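PDB 3IGH: uncharacterized metal-dependent hydrolase from Pyrococcus horikoshii, which probably hydrolyses carbon-nitrogen bonds other than peptide bonds, as a metal-dependent member of the amidohydrolase family, its substrate being uncharacterized. Local coordinates for residues L6-Y12 and D53-V59. Residues are numbered along the deposited sequence.
Sequences LINGTIY and DLKGKYV
Two parallel ladders join L6-Y12 to D53-V59: I7 pairs with D53 (CA-CA 5.3 Å), T10 with Y58 (4.8 Å) and I11 with V59 (4.4 Å), so the register slips by two residues. Between the ladders N8 takes phi/psi 57/54 and G9 is extended at -159/-179, while L54-K57 makes a type I' turn, closed by K57 N to L54 O (3.1 Å). Backbone hydrogen bonds run L54 N to I7 O (2.8 Å), G56 N to N8 O (2.9 Å), T10 N to K57 O (3.1 Å), V59 N to T10 O (2.8 Å) and Y12 N to V59 O (2.7 Å). The t rotamers of N8 and D53 bring N8 ND2 to D53 OD1 (3.1 Å); the same OD1 accepts K55 N (3.3 Å), an Asx turn. The CA-to-CB bond of L54 points toward L6-Y12, and its m, t rotamer brings CD1 to 3.8 Å from G9 CA; a CB on G9 would clash with that methyl and K57 O. L54 CD1 meets I11 CG1 (4.0 Å), and chi1 m of I11 sets CG1 3.8 Å from V59 CB. On the sheet face of T10 and Y58, chi1 m of Y58 places CD1 3.6 Å from T10 CB; a water links T10 OG1 (chi1 m, 2.8 Å) to G56 O (2.5 Å). Y12 (m) places CE2 4.1 Å from Y58 CD1. Strand 467-470 packs on L54 and V59, and the chain continues as strand 58-68, parallel to 202-210, consistent with the junction between the small β-rich domain built from both chain ends and the TIM barrel of amidohydrolases.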
# COMPACT_ATOMS: atom_id res chain seq x y z
N LEU A 6 -28.56 10.33 2.45
CA LEU A 6 -29.53 9.54 1.72
C LEU A 6 -30.75 9.49 2.61
O LEU A 6 -30.70 8.92 3.70
CB LEU A 6 -29.02 8.11 1.47
CG LEU A 6 -27.75 7.80 0.66
CD1 LEU A 6 -27.67 6.29 0.42
CD2 LEU A 6 -27.72 8.54 -0.67
N ILE A 7 -31.84 10.11 2.16
CA ILE A 7 -33.04 10.28 2.99
C ILE A 7 -34.30 9.82 2.26
O ILE A 7 -34.28 9.63 1.04
CB ILE A 7 -33.24 11.77 3.42
CG1 ILE A 7 -33.46 12.68 2.20
CG2 ILE A 7 -32.08 12.26 4.30
CD1 ILE A 7 -34.41 13.83 2.45
N ASN A 8 -35.39 9.67 3.02
CA ASN A 8 -36.73 9.34 2.49
C ASN A 8 -36.73 8.05 1.68
O ASN A 8 -37.13 8.00 0.51
CB ASN A 8 -37.32 10.53 1.71
CG ASN A 8 -38.79 10.33 1.35
OD1 ASN A 8 -39.60 9.93 2.18
ND2 ASN A 8 -39.13 10.61 0.09
N GLY A 9 -36.23 7.00 2.31
CA GLY A 9 -36.14 5.69 1.69
C GLY A 9 -36.02 4.62 2.74
O GLY A 9 -36.03 4.92 3.93
N THR A 10 -35.91 3.38 2.29
CA THR A 10 -35.78 2.26 3.21
C THR A 10 -34.39 1.68 3.04
O THR A 10 -34.06 1.08 2.01
CB THR A 10 -36.87 1.20 2.96
OG1 THR A 10 -38.15 1.78 3.22
CG2 THR A 10 -36.67 -0.01 3.85
N ILE A 11 -33.56 1.89 4.06
CA ILE A 11 -32.16 1.51 3.99
C ILE A 11 -31.93 0.33 4.91
O ILE A 11 -32.07 0.46 6.12
CB ILE A 11 -31.24 2.68 4.38
CG1 ILE A 11 -31.49 3.88 3.45
CG2 ILE A 11 -29.76 2.25 4.33
CD1 ILE A 11 -31.41 5.21 4.13
N TYR A 12 -31.58 -0.81 4.34
CA TYR A 12 -31.16 -1.98 5.13
C TYR A 12 -29.69 -1.82 5.49
O TYR A 12 -28.85 -1.71 4.60
CB TYR A 12 -31.37 -3.28 4.33
CG TYR A 12 -32.82 -3.65 4.15
CD1 TYR A 12 -33.49 -4.38 5.11
CD2 TYR A 12 -33.52 -3.25 3.01
CE1 TYR A 12 -34.83 -4.73 4.95
CE2 TYR A 12 -34.86 -3.59 2.84
CZ TYR A 12 -35.51 -4.33 3.82
OH TYR A 12 -36.84 -4.67 3.68
N ASP A 53 -32.61 12.64 -2.18
CA ASP A 53 -33.95 12.12 -1.95
C ASP A 53 -34.04 10.75 -2.61
O ASP A 53 -33.92 10.63 -3.83
CB ASP A 53 -34.99 13.07 -2.53
CG ASP A 53 -36.41 12.77 -2.06
OD1 ASP A 53 -36.62 11.86 -1.23
OD2 ASP A 53 -37.34 13.47 -2.52
N LEU A 54 -34.26 9.71 -1.80
CA LEU A 54 -34.38 8.35 -2.32
C LEU A 54 -35.73 8.09 -2.99
O LEU A 54 -35.85 7.15 -3.78
CB LEU A 54 -34.12 7.30 -1.23
CG LEU A 54 -32.67 7.09 -0.78
CD1 LEU A 54 -32.63 6.19 0.42
CD2 LEU A 54 -31.82 6.52 -1.91
N LYS A 55 -36.71 8.94 -2.67
CA LYS A 55 -38.08 8.86 -3.20
C LYS A 55 -38.71 7.47 -3.01
O LYS A 55 -39.24 6.87 -3.94
CB LYS A 55 -38.14 9.29 -4.67
CG LYS A 55 -37.92 10.78 -4.91
CD LYS A 55 -38.22 11.14 -6.36
CE LYS A 55 -37.90 12.60 -6.67
NZ LYS A 55 -36.44 12.83 -6.85
N GLY A 56 -38.59 6.96 -1.78
CA GLY A 56 -39.14 5.65 -1.43
C GLY A 56 -38.34 4.42 -1.84
O GLY A 56 -38.72 3.30 -1.51
N LYS A 57 -37.23 4.62 -2.56
CA LYS A 57 -36.40 3.50 -3.03
C LYS A 57 -35.68 2.77 -1.89
O LYS A 57 -35.59 3.28 -0.76
CB LYS A 57 -35.39 3.95 -4.09
CG LYS A 57 -36.02 4.28 -5.44
CD LYS A 57 -34.98 4.77 -6.43
CE LYS A 57 -35.56 5.78 -7.42
NZ LYS A 57 -35.75 7.13 -6.80
N TYR A 58 -35.17 1.58 -2.19
CA TYR A 58 -34.58 0.71 -1.18
C TYR A 58 -33.06 0.68 -1.32
O TYR A 58 -32.52 0.78 -2.43
CB TYR A 58 -35.17 -0.71 -1.26
CG TYR A 58 -36.64 -0.77 -0.91
CD1 TYR A 58 -37.07 -1.23 0.33
CD2 TYR A 58 -37.61 -0.34 -1.83
CE1 TYR A 58 -38.44 -1.28 0.65
CE2 TYR A 58 -38.97 -0.38 -1.52
CZ TYR A 58 -39.37 -0.85 -0.28
OH TYR A 58 -40.72 -0.89 0.02
N VAL A 59 -32.37 0.57 -0.19
CA VAL A 59 -30.90 0.59 -0.16
C VAL A 59 -30.41 -0.62 0.64
O VAL A 59 -30.92 -0.89 1.72
CB VAL A 59 -30.34 1.93 0.43
CG1 VAL A 59 -28.81 1.91 0.54
CG2 VAL A 59 -30.76 3.11 -0.42
O HOH W 1 -39.13 2.97 0.94